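Local coordinates for uncharacterized protein (Bacteroides uniformis, PDB 4K61) that is of unknown function but belongs to the putative beta-lactamase-inhibitor-like, PepSY-like family, at residues Phe73-Thr87 and Ala99-Ile113. Residues are numbered along the deposited sequence; the frame is centred on the assembly and turned at random. Where two conformers were deposited one is given.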
loop_
_atom_site.group_PDB
_atom_site.type_symbol
_atom_site.label_atom_id
_atom_site.label_comp_id
_atom_site.label_asym_id
_atom_site.label_seq_id
_atom_site.Cartn_x
_atom_site.Cartn_y
_atom_site.Cartn_z
ATOM N N PHE A 73 17.440 -0.681 -2.253
ATOM C CA PHE A 73 16.955 -2.043 -2.368
ATOM C C PHE A 73 18.038 -2.935 -2.987
ATOM O O PHE A 73 18.311 -4.022 -2.483
ATOM C CB PHE A 73 15.672 -2.112 -3.211
ATOM C CG PHE A 73 15.248 -3.500 -3.522
ATOM C CD1 PHE A 73 14.622 -4.276 -2.575
ATOM C CD2 PHE A 73 15.528 -4.058 -4.774
ATOM C CE1 PHE A 73 14.252 -5.592 -2.840
ATOM C CE2 PHE A 73 15.170 -5.372 -5.046
ATOM C CZ PHE A 73 14.530 -6.135 -4.084
ATOM N N ALA A 74 18.636 -2.463 -4.080
ATOM C CA ALA A 74 19.669 -3.225 -4.813
ATOM C C ALA A 74 20.880 -3.524 -3.935
ATOM O O ALA A 74 21.495 -4.569 -4.073
ATOM C CB ALA A 74 20.083 -2.471 -6.058
ATOM N N ALA A 75 21.202 -2.622 -3.025
ATOM C CA ALA A 75 22.322 -2.811 -2.111
ATOM C C ALA A 75 21.997 -3.707 -0.914
ATOM O O ALA A 75 22.901 -4.152 -0.237
ATOM C CB ALA A 75 22.825 -1.463 -1.615
ATOM N N SER A 76 20.718 -3.974 -0.657
ATOM C CA SER A 76 20.306 -4.760 0.502
ATOM C C SER A 76 20.367 -6.279 0.294
ATOM O O SER A 76 20.426 -6.765 -0.827
ATOM C CB SER A 76 18.873 -4.372 0.898
ATOM O OG SER A 76 17.929 -4.959 0.041
ATOM N N GLU A 77 20.242 -7.024 1.390
ATOM C CA GLU A 77 20.152 -8.500 1.327
ATOM C C GLU A 77 18.963 -8.965 0.502
ATOM O O GLU A 77 18.980 -10.053 -0.115
ATOM C CB GLU A 77 19.977 -9.116 2.711
ATOM C CG GLU A 77 20.860 -8.578 3.815
ATOM C CD GLU A 77 20.019 -7.945 4.894
ATOM O OE1 GLU A 77 19.565 -6.797 4.691
ATOM O OE2 GLU A 77 19.786 -8.618 5.920
ATOM N N TYR A 78 17.921 -8.132 0.479
ATOM C CA TYR A 78 16.669 -8.530 -0.128
ATOM C C TYR A 78 16.681 -8.529 -1.662
ATOM O O TYR A 78 15.762 -9.050 -2.303
ATOM C CB TYR A 78 15.545 -7.665 0.407
ATOM C CG TYR A 78 15.446 -7.769 1.912
ATOM C CD1 TYR A 78 14.933 -8.899 2.502
ATOM C CD2 TYR A 78 15.921 -6.766 2.726
ATOM C CE1 TYR A 78 14.869 -9.034 3.884
ATOM C CE2 TYR A 78 15.862 -6.874 4.110
ATOM C CZ TYR A 78 15.338 -8.000 4.678
ATOM O OH TYR A 78 15.270 -8.128 6.052
ATOM N N SER A 79 17.738 -7.983 -2.258
ATOM C CA SER A 79 17.848 -7.957 -3.706
ATOM C C SER A 79 18.032 -9.347 -4.327
ATOM O O SER A 79 17.875 -9.498 -5.538
ATOM C CB SER A 79 18.993 -7.030 -4.122
ATOM O OG SER A 79 20.201 -7.429 -3.502
ATOM N N GLY A 80 18.392 -10.348 -3.523
ATOM C CA GLY A 80 18.436 -11.757 -3.981
ATOM C C GLY A 80 17.088 -12.392 -4.258
ATOM O O GLY A 80 17.021 -13.555 -4.704
ATOM N N GLY A 81 16.015 -11.667 -3.958
ATOM C CA GLY A 81 14.650 -12.128 -4.216
ATOM C C GLY A 81 14.011 -11.622 -5.499
ATOM O O GLY A 81 14.576 -10.797 -6.207
HETATM N N MSE A 82 12.817 -12.125 -5.772
HETATM C CA MSE A 82 11.993 -11.665 -6.879
HETATM C C MSE A 82 11.041 -10.622 -6.332
HETATM O O MSE A 82 10.287 -10.904 -5.411
HETATM C CB MSE A 82 11.216 -12.889 -7.413
HETATM C CG MSE A 82 11.967 -13.819 -8.363
HETATM SE SE MSE A 82 13.343 -14.911 -7.427
HETATM C CE MSE A 82 13.633 -16.413 -8.670
ATOM N N VAL A 83 11.034 -9.423 -6.914
ATOM C CA VAL A 83 10.071 -8.398 -6.488
ATOM C C VAL A 83 8.671 -8.802 -6.918
ATOM O O VAL A 83 8.435 -9.056 -8.099
ATOM C CB VAL A 83 10.410 -7.000 -7.043
ATOM C CG1 VAL A 83 9.314 -6.000 -6.698
ATOM C CG2 VAL A 83 11.741 -6.546 -6.476
ATOM N N GLN A 84 7.752 -8.899 -5.964
ATOM C CA GLN A 84 6.394 -9.337 -6.233
ATOM C C GLN A 84 5.346 -8.270 -6.050
ATOM O O GLN A 84 4.241 -8.397 -6.572
ATOM C CB GLN A 84 6.031 -10.534 -5.356
ATOM C CG GLN A 84 6.807 -11.767 -5.734
ATOM C CD GLN A 84 6.579 -12.927 -4.781
ATOM O OE1 GLN A 84 6.053 -12.758 -3.682
ATOM N NE2 GLN A 84 7.017 -14.105 -5.187
ATOM N N ASN A 85 5.669 -7.209 -5.316
ATOM C CA ASN A 85 4.763 -6.078 -5.170
ATOM C C ASN A 85 5.545 -4.842 -4.795
ATOM O O ASN A 85 6.560 -4.928 -4.093
ATOM C CB ASN A 85 3.656 -6.362 -4.165
ATOM C CG ASN A 85 2.606 -5.227 -4.078
ATOM O OD1 ASN A 85 1.581 -5.229 -4.761
ATOM N ND2 ASN A 85 2.876 -4.246 -3.221
ATOM N N VAL A 86 5.109 -3.705 -5.339
ATOM C CA VAL A 86 5.677 -2.397 -4.997
ATOM C C VAL A 86 4.500 -1.430 -4.804
ATOM O O VAL A 86 3.671 -1.284 -5.699
ATOM C CB VAL A 86 6.613 -1.853 -6.090
ATOM C CG1 VAL A 86 7.189 -0.520 -5.673
ATOM C CG2 VAL A 86 7.729 -2.859 -6.338
ATOM N N THR A 87 4.436 -0.833 -3.618
ATOM C CA THR A 87 3.312 -0.003 -3.220
ATOM C C THR A 87 3.832 1.315 -2.661
ATOM O O THR A 87 4.745 1.345 -1.821
ATOM C CB THR A 87 2.451 -0.734 -2.179
ATOM O OG1 THR A 87 2.021 -1.972 -2.731
ATOM C CG2 THR A 87 1.227 0.060 -1.786
ATOM N N ALA A 99 6.673 0.361 -0.002
ATOM C CA ALA A 99 6.612 -0.984 0.537
ATOM C C ALA A 99 6.948 -1.963 -0.590
ATOM O O ALA A 99 6.292 -1.987 -1.663
ATOM C CB ALA A 99 5.250 -1.279 1.111
ATOM N N VAL A 100 8.004 -2.741 -0.381
ATOM C CA VAL A 100 8.442 -3.707 -1.397
ATOM C C VAL A 100 8.281 -5.120 -0.849
ATOM O O VAL A 100 8.730 -5.411 0.258
ATOM C CB VAL A 100 9.913 -3.503 -1.761
ATOM C CG1 VAL A 100 10.328 -4.553 -2.761
ATOM C CG2 VAL A 100 10.126 -2.096 -2.287
ATOM N N GLU A 101 7.624 -5.992 -1.614
ATOM C CA GLU A 101 7.520 -7.399 -1.230
ATOM C C GLU A 101 8.365 -8.243 -2.162
ATOM O O GLU A 101 8.257 -8.103 -3.387
ATOM C CB GLU A 101 6.082 -7.908 -1.229
ATOM C CG GLU A 101 6.014 -9.292 -0.598
ATOM C CD GLU A 101 4.623 -9.696 -0.112
ATOM O OE1 GLU A 101 3.801 -8.797 0.191
ATOM O OE2 GLU A 101 4.383 -10.923 0.027
ATOM N N VAL A 102 9.198 -9.107 -1.576
ATOM C CA VAL A 102 10.028 -10.021 -2.355
ATOM C C VAL A 102 9.755 -11.469 -1.984
ATOM O O VAL A 102 9.506 -11.764 -0.808
ATOM C CB VAL A 102 11.523 -9.747 -2.173
ATOM C CG1 VAL A 102 11.865 -8.367 -2.687
ATOM C CG2 VAL A 102 11.957 -9.876 -0.718
ATOM N N GLY A 103 9.875 -12.351 -2.976
ATOM C CA GLY A 103 9.845 -13.796 -2.787
ATOM C C GLY A 103 11.274 -14.276 -3.009
ATOM O O GLY A 103 11.938 -13.827 -3.931
HETATM N N MSE A 104 11.778 -15.158 -2.146
HETATM C CA MSE A 104 13.189 -15.601 -2.241
HETATM C C MSE A 104 13.352 -16.813 -3.108
HETATM O O MSE A 104 12.366 -17.444 -3.531
HETATM C CB MSE A 104 13.808 -15.845 -0.866
HETATM C CG MSE A 104 13.683 -14.647 0.065
HETATM SE SE MSE A 104 14.597 -12.998 -0.563
HETATM C CE MSE A 104 16.434 -13.733 -0.459
ATOM N N ALA A 105 14.623 -17.134 -3.367
ATOM C CA ALA A 105 15.028 -18.257 -4.219
ATOM C C ALA A 105 14.289 -19.561 -3.917
ATOM O O ALA A 105 13.778 -20.214 -4.837
ATOM C CB ALA A 105 16.528 -18.485 -4.099
ATOM N N ASN A 106 14.246 -19.935 -2.633
ATOM C CA ASN A 106 13.534 -21.151 -2.187
ATOM C C ASN A 106 12.090 -20.865 -1.764
ATOM O O ASN A 106 11.609 -21.222 -0.674
ATOM C CB ASN A 106 14.321 -21.963 -1.138
ATOM C CG ASN A 106 14.971 -23.224 -1.727
ATOM O OD1 ASN A 106 14.323 -24.004 -2.431
ATOM N ND2 ASN A 106 16.251 -23.438 -1.422
ATOM N N LEU A 107 11.436 -20.149 -2.667
ATOM C CA LEU A 107 10.024 -20.292 -2.916
ATOM C C LEU A 107 8.989 -19.783 -1.886
ATOM O O LEU A 107 8.302 -18.825 -2.196
ATOM C CB LEU A 107 9.739 -21.737 -3.333
ATOM C CG LEU A 107 10.174 -22.137 -4.751
ATOM C CD1 LEU A 107 10.489 -20.963 -5.686
ATOM C CD2 LEU A 107 11.324 -23.138 -4.703
ATOM N N GLN A 108 8.810 -20.414 -0.724
ATOM C CA GLN A 108 7.694 -20.049 0.163
ATOM C C GLN A 108 7.930 -18.646 0.757
ATOM O O GLN A 108 7.014 -17.844 0.870
ATOM C CB GLN A 108 7.495 -21.065 1.317
ATOM C CG GLN A 108 7.780 -22.530 1.032
ATOM C CD GLN A 108 9.025 -23.018 1.712
ATOM O OE1 GLN A 108 9.284 -22.680 2.864
ATOM N NE2 GLN A 108 9.809 -23.812 1.006
ATOM N N THR A 109 9.174 -18.382 1.107
ATOM C CA THR A 109 9.510 -17.211 1.924
ATOM C C THR A 109 9.237 -15.851 1.268
ATOM O O THR A 109 9.732 -15.580 0.178
ATOM C CB THR A 109 10.977 -17.278 2.362
ATOM O OG1 THR A 109 11.232 -18.557 2.941
ATOM C CG2 THR A 109 11.284 -16.227 3.399
ATOM N N LYS A 110 8.477 -14.994 1.959
ATOM C CA LYS A 110 8.210 -13.638 1.489
ATOM C C LYS A 110 8.628 -12.610 2.550
ATOM O O LYS A 110 8.389 -12.833 3.741
ATOM C CB LYS A 110 6.747 -13.485 1.142
ATOM C CG LYS A 110 6.332 -14.340 -0.070
ATOM C CD LYS A 110 4.838 -14.326 -0.304
ATOM C CE LYS A 110 4.397 -14.734 -1.705
ATOM N NZ LYS A 110 5.280 -15.760 -2.309
ATOM N N TYR A 111 9.257 -11.532 2.102
ATOM C CA TYR A 111 9.625 -10.411 2.976
ATOM C C TYR A 111 8.978 -9.137 2.491
ATOM O O TYR A 111 8.807 -8.928 1.268
ATOM C CB TYR A 111 11.142 -10.185 3.031
ATOM C CG TYR A 111 11.917 -11.340 3.591
ATOM C CD1 TYR A 111 11.944 -11.583 4.967
ATOM C CD2 TYR A 111 12.612 -12.202 2.767
ATOM C CE1 TYR A 111 12.629 -12.669 5.504
ATOM C CE2 TYR A 111 13.321 -13.281 3.295
ATOM C CZ TYR A 111 13.324 -13.506 4.662
ATOM O OH TYR A 111 14.014 -14.571 5.174
ATOM N N GLN A 112 8.584 -8.303 3.437
ATOM C CA GLN A 112 8.129 -6.970 3.148
ATOM C C GLN A 112 9.115 -5.972 3.740
ATOM O O GLN A 112 9.392 -6.000 4.963
ATOM C CB GLN A 112 6.761 -6.734 3.720
ATOM C CG GLN A 112 6.232 -5.318 3.490
ATOM C CD GLN A 112 4.997 -5.068 4.343
ATOM O OE1 GLN A 112 5.088 -4.828 5.566
ATOM N NE2 GLN A 112 3.850 -5.113 3.705
ATOM N N ILE A 113 9.601 -5.074 2.903
ATOM C CA ILE A 113 10.586 -4.072 3.322
ATOM C C ILE A 113 9.987 -2.682 3.110
ATOM O O ILE A 113 9.487 -2.361 2.014
ATOM C CB ILE A 113 11.894 -4.223 2.489
ATOM C CG1 ILE A 113 12.401 -5.678 2.467
ATOM C CG2 ILE A 113 12.982 -3.321 3.047
ATOM C CD1 ILE A 113 12.063 -6.429 1.200
#
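Met82 and Gly103 pair at the head of an antiparallel ladder: Met82 N donates to Gly103 O at 2.7 Å, in the carbonyl plane, and Gly103 N returns a bond to Met82 O. Glu101 N to Asn85 O, and the reciprocal pair Thr87 with Ala99, carry the ladder on. Between the Val83-Val102 and Asn85-Glu101 pairs the register slips by one residue. Gln84 N reaches Glu101 O at 2.7 Å and nearly straight (172°), whereas Asn85 N makes a weak bond to that oxygen at 3.3 Å, so Gln84 and Asn85 together face Glu101 as a classic beta bulge. Strands 82-90 and 97-103 form a hairpin within the antiparallel sheet of this PepSY-like chain, and helix 67-75 with the 3-10 turn 77-80 is folded back over the face bearing Val83, Val86, Val100 and Val102.

Aromatic and apolar contacts join that layer to the sheet. The edge of Tyr78 points at the face of Tyr111, with planes at 60° and centroids 5.4 Å apart. One face of the Tyr78 ring also receives Ile113, whose CG1 lies 3.8 Å from the ring centroid, a CH-pi contact; strand 121-126 adds Ala124 against Tyr78. Phe73, its CG anti to the backbone N (chi1 172°), presents a ring edge to Val102, CE1 to CG1 being 3.7 Å. Past the end of the strand, the doubly bent chain of Met104, a selenomethionine, folds back, bringing SE to 3.8 Å from Gly81 CA.

On the other face, polar chains meet. Gln84 runs extended beyond CG across Gly103, NE2 lying 3.7 Å from its CA, while the Gln84 and Lys110 side chains cross at about a right angle, OE1 lying against Lys110 CE.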